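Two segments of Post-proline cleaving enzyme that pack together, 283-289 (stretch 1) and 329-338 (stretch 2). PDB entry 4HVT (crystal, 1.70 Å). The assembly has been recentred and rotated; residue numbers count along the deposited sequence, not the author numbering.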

# COMPACT_ATOMS: atom_id res chain seq x y z
N LEU A 283 24.10 -10.31 -18.36
CA LEU A 283 22.97 -10.65 -17.53
C LEU A 283 23.27 -11.98 -16.83
O LEU A 283 23.48 -13.03 -17.49
CB LEU A 283 21.73 -10.81 -18.39
CG LEU A 283 20.43 -11.18 -17.72
CD1 LEU A 283 19.85 -10.01 -16.94
CD2 LEU A 283 19.42 -11.57 -18.80
N GLN A 284 23.29 -11.92 -15.49
CA GLN A 284 23.71 -13.05 -14.69
C GLN A 284 22.69 -13.36 -13.59
O GLN A 284 22.28 -12.47 -12.89
CB GLN A 284 25.06 -12.83 -14.11
CG GLN A 284 26.15 -12.79 -15.17
CD GLN A 284 27.47 -12.43 -14.53
OE1 GLN A 284 27.73 -11.25 -14.17
NE2 GLN A 284 28.29 -13.45 -14.31
N LYS A 285 22.32 -14.63 -13.52
CA LYS A 285 21.26 -15.08 -12.63
C LYS A 285 21.71 -15.11 -11.19
O LYS A 285 22.80 -15.60 -10.88
CB LYS A 285 20.76 -16.48 -13.05
CG LYS A 285 19.45 -16.90 -12.40
CD LYS A 285 19.05 -18.31 -12.93
CE LYS A 285 17.56 -18.50 -12.94
NZ LYS A 285 16.99 -18.20 -11.59
N ILE A 286 20.91 -14.50 -10.31
CA ILE A 286 21.18 -14.48 -8.87
C ILE A 286 20.78 -15.84 -8.26
O ILE A 286 19.70 -16.38 -8.55
CB ILE A 286 20.41 -13.32 -8.20
CG1 ILE A 286 21.08 -12.01 -8.55
CG2 ILE A 286 20.32 -13.51 -6.69
CD1 ILE A 286 20.25 -10.82 -8.22
N ASN A 287 21.71 -16.38 -7.47
CA ASN A 287 21.53 -17.61 -6.74
C ASN A 287 21.20 -17.26 -5.27
O ASN A 287 22.12 -17.02 -4.44
CB ASN A 287 22.80 -18.47 -6.83
CG ASN A 287 22.59 -19.88 -6.28
OD1 ASN A 287 21.59 -20.14 -5.64
ND2 ASN A 287 23.51 -20.81 -6.60
N MET A 288 19.89 -17.12 -5.03
CA MET A 288 19.34 -16.94 -3.69
C MET A 288 18.04 -17.73 -3.61
O MET A 288 17.49 -18.15 -4.66
CB MET A 288 19.04 -15.44 -3.37
CG MET A 288 20.28 -14.53 -3.27
SD MET A 288 21.29 -14.89 -1.82
CE MET A 288 20.23 -14.10 -0.60
N PRO A 289 17.57 -18.01 -2.40
CA PRO A 289 16.27 -18.68 -2.31
C PRO A 289 15.21 -17.95 -3.15
O PRO A 289 15.14 -16.74 -3.16
CB PRO A 289 15.96 -18.65 -0.79
CG PRO A 289 17.30 -18.61 -0.14
CD PRO A 289 18.11 -17.69 -1.06
N ASP A 329 28.71 -12.11 -4.22
CA ASP A 329 28.32 -13.44 -3.75
C ASP A 329 26.91 -13.80 -4.20
O ASP A 329 26.55 -14.97 -4.15
CB ASP A 329 28.42 -13.58 -2.23
CG ASP A 329 29.82 -13.91 -1.75
OD1 ASP A 329 30.70 -14.29 -2.55
OD2 ASP A 329 30.00 -13.81 -0.54
N LEU A 330 26.13 -12.85 -4.69
CA LEU A 330 24.82 -13.19 -5.27
C LEU A 330 24.90 -14.14 -6.44
O LEU A 330 23.97 -14.89 -6.67
CB LEU A 330 24.09 -11.97 -5.75
CG LEU A 330 23.59 -11.01 -4.68
CD1 LEU A 330 23.08 -9.70 -5.28
CD2 LEU A 330 22.52 -11.64 -3.83
N LEU A 331 26.00 -14.08 -7.16
CA LEU A 331 26.20 -14.88 -8.39
C LEU A 331 26.84 -16.22 -8.15
O LEU A 331 27.05 -17.00 -9.13
CB LEU A 331 27.00 -14.01 -9.38
CG LEU A 331 26.33 -12.67 -9.72
CD1 LEU A 331 27.14 -11.91 -10.78
CD2 LEU A 331 24.90 -12.90 -10.16
N LYS A 332 27.19 -16.53 -6.91
CA LYS A 332 28.03 -17.67 -6.58
C LYS A 332 27.20 -18.80 -6.00
O LYS A 332 26.10 -18.59 -5.44
CB LYS A 332 29.13 -17.28 -5.56
CG LYS A 332 30.04 -16.19 -6.06
CD LYS A 332 31.35 -16.14 -5.29
CE LYS A 332 32.23 -14.99 -5.80
NZ LYS A 332 33.67 -15.24 -5.52
N THR A 333 27.75 -20.02 -6.13
CA THR A 333 27.13 -21.16 -5.45
C THR A 333 27.26 -20.98 -3.95
O THR A 333 28.11 -20.20 -3.48
CB THR A 333 27.81 -22.49 -5.80
OG1 THR A 333 29.22 -22.40 -5.49
CG2 THR A 333 27.62 -22.79 -7.29
N GLU A 334 26.42 -21.69 -3.22
CA GLU A 334 26.53 -21.74 -1.76
C GLU A 334 27.97 -22.05 -1.29
O GLU A 334 28.46 -21.42 -0.36
CB GLU A 334 25.56 -22.78 -1.19
CG GLU A 334 25.77 -23.10 0.29
CD GLU A 334 24.84 -24.20 0.83
OE1 GLU A 334 23.71 -24.34 0.34
OE2 GLU A 334 25.23 -24.91 1.76
N SER A 335 28.64 -22.99 -1.97
CA SER A 335 30.07 -23.31 -1.67
C SER A 335 31.03 -22.11 -1.79
O SER A 335 31.97 -22.01 -1.02
CB SER A 335 30.61 -24.41 -2.60
OG SER A 335 30.37 -25.67 -2.05
N ASP A 336 30.80 -21.26 -2.78
CA ASP A 336 31.63 -20.10 -3.01
C ASP A 336 31.15 -18.80 -2.25
O ASP A 336 31.85 -17.80 -2.36
CB ASP A 336 31.79 -19.85 -4.54
CG ASP A 336 32.56 -21.01 -5.30
OD1 ASP A 336 33.36 -21.72 -4.69
OD2 ASP A 336 32.39 -21.17 -6.54
N LYS A 337 30.02 -18.82 -1.48
CA LYS A 337 29.44 -17.58 -0.73
C LYS A 337 29.97 -17.08 0.66
O LYS A 337 29.20 -16.92 1.72
CB LYS A 337 27.96 -17.70 -0.49
CG LYS A 337 27.05 -17.40 -1.66
CD LYS A 337 25.62 -17.53 -1.17
CE LYS A 337 24.71 -16.72 -2.06
NZ LYS A 337 24.66 -17.25 -3.45
N THR A 338 31.19 -16.65 0.60
CA THR A 338 31.96 -16.47 1.79
C THR A 338 31.52 -15.29 2.67
O THR A 338 31.86 -15.27 3.85
CB THR A 338 33.44 -16.26 1.41
OG1 THR A 338 33.57 -15.04 0.68
CG2 THR A 338 33.97 -17.42 0.53
O HOH W 1 24.05 -23.30 -4.68

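The polar side of this contact centres on Asn 287, whose backbone is satisfied in both senses by the second stretch. Its amide N donates to Leu 330 O at 2.8 Å, with an N-H...O angle of 160°, close enough to linear for a good hydrogen bond. Its carbonyl O accepts from Lys 337 NZ at 2.7 Å. Leu 330 O has a second, softer neighbour in Ile 286 CA, 3.6 Å away, where a CA-H...O contact with an angle of 134° at the hydrogen supplements the amide bond.

Lys 337 is the residue that ties the arrangement together. Its CA-to-CB bond points toward the first stretch, and the chain runs with chi2 and chi3 both t before chi4 turns to p, placing the ammonium group among three backbone carbonyls. Besides Asn 287 O, Lys 337 NZ donates to Lys 332 O at 2.8 Å and to Asp 329 O at 3.0 Å. A lysine ammonium carries three hydrogens, so three acceptors match its full donor capacity, which suits a charged group on a buried residue: the partial negative charge of three carbonyl oxygens solvates it here. Asp 329 O is shared, since Lys 332 N also donates to it at 3.2 Å, closing a turn in the backbone. The same ammonium therefore pins the loop to itself and to its neighbour.

The CA-to-CB bond of Asn 287 points toward the second stretch. Asn 287 ND2 donates to water 1 at 3.2 Å, and the same water accepts from Glu 334 N at 3.2 Å, so a single oxygen bridges two donors that do not meet directly. An amide side chain is apt here, short and able to donate to solvent at an exposed position.

Apolar packing accompanies these bonds. Leu 330 CD2 lies 3.7 Å from Met 288 CG and 4.1 Å from Ile 286 CG2, so one methyl serves residues on both sides of Asn 287 in sequence. Met 288 SD also meets Lys 337 CE at 3.9 Å, so the carbon next to the ammonium group makes a contact of its own. Leu 331 starts with its CA-to-CB bond pointing away, yet the end of its side chain comes nearer: Leu 331 CD2 sits 4.2 Å from Ile 286 CG1 and 3.5 Å from Lys 285 O, while Leu 331 CD1 lies 3.5 Å from Gln 284 OE1. These approaches to oxygen are van der Waals contacts; a leucine methyl covers the carbonyls without satisfying them.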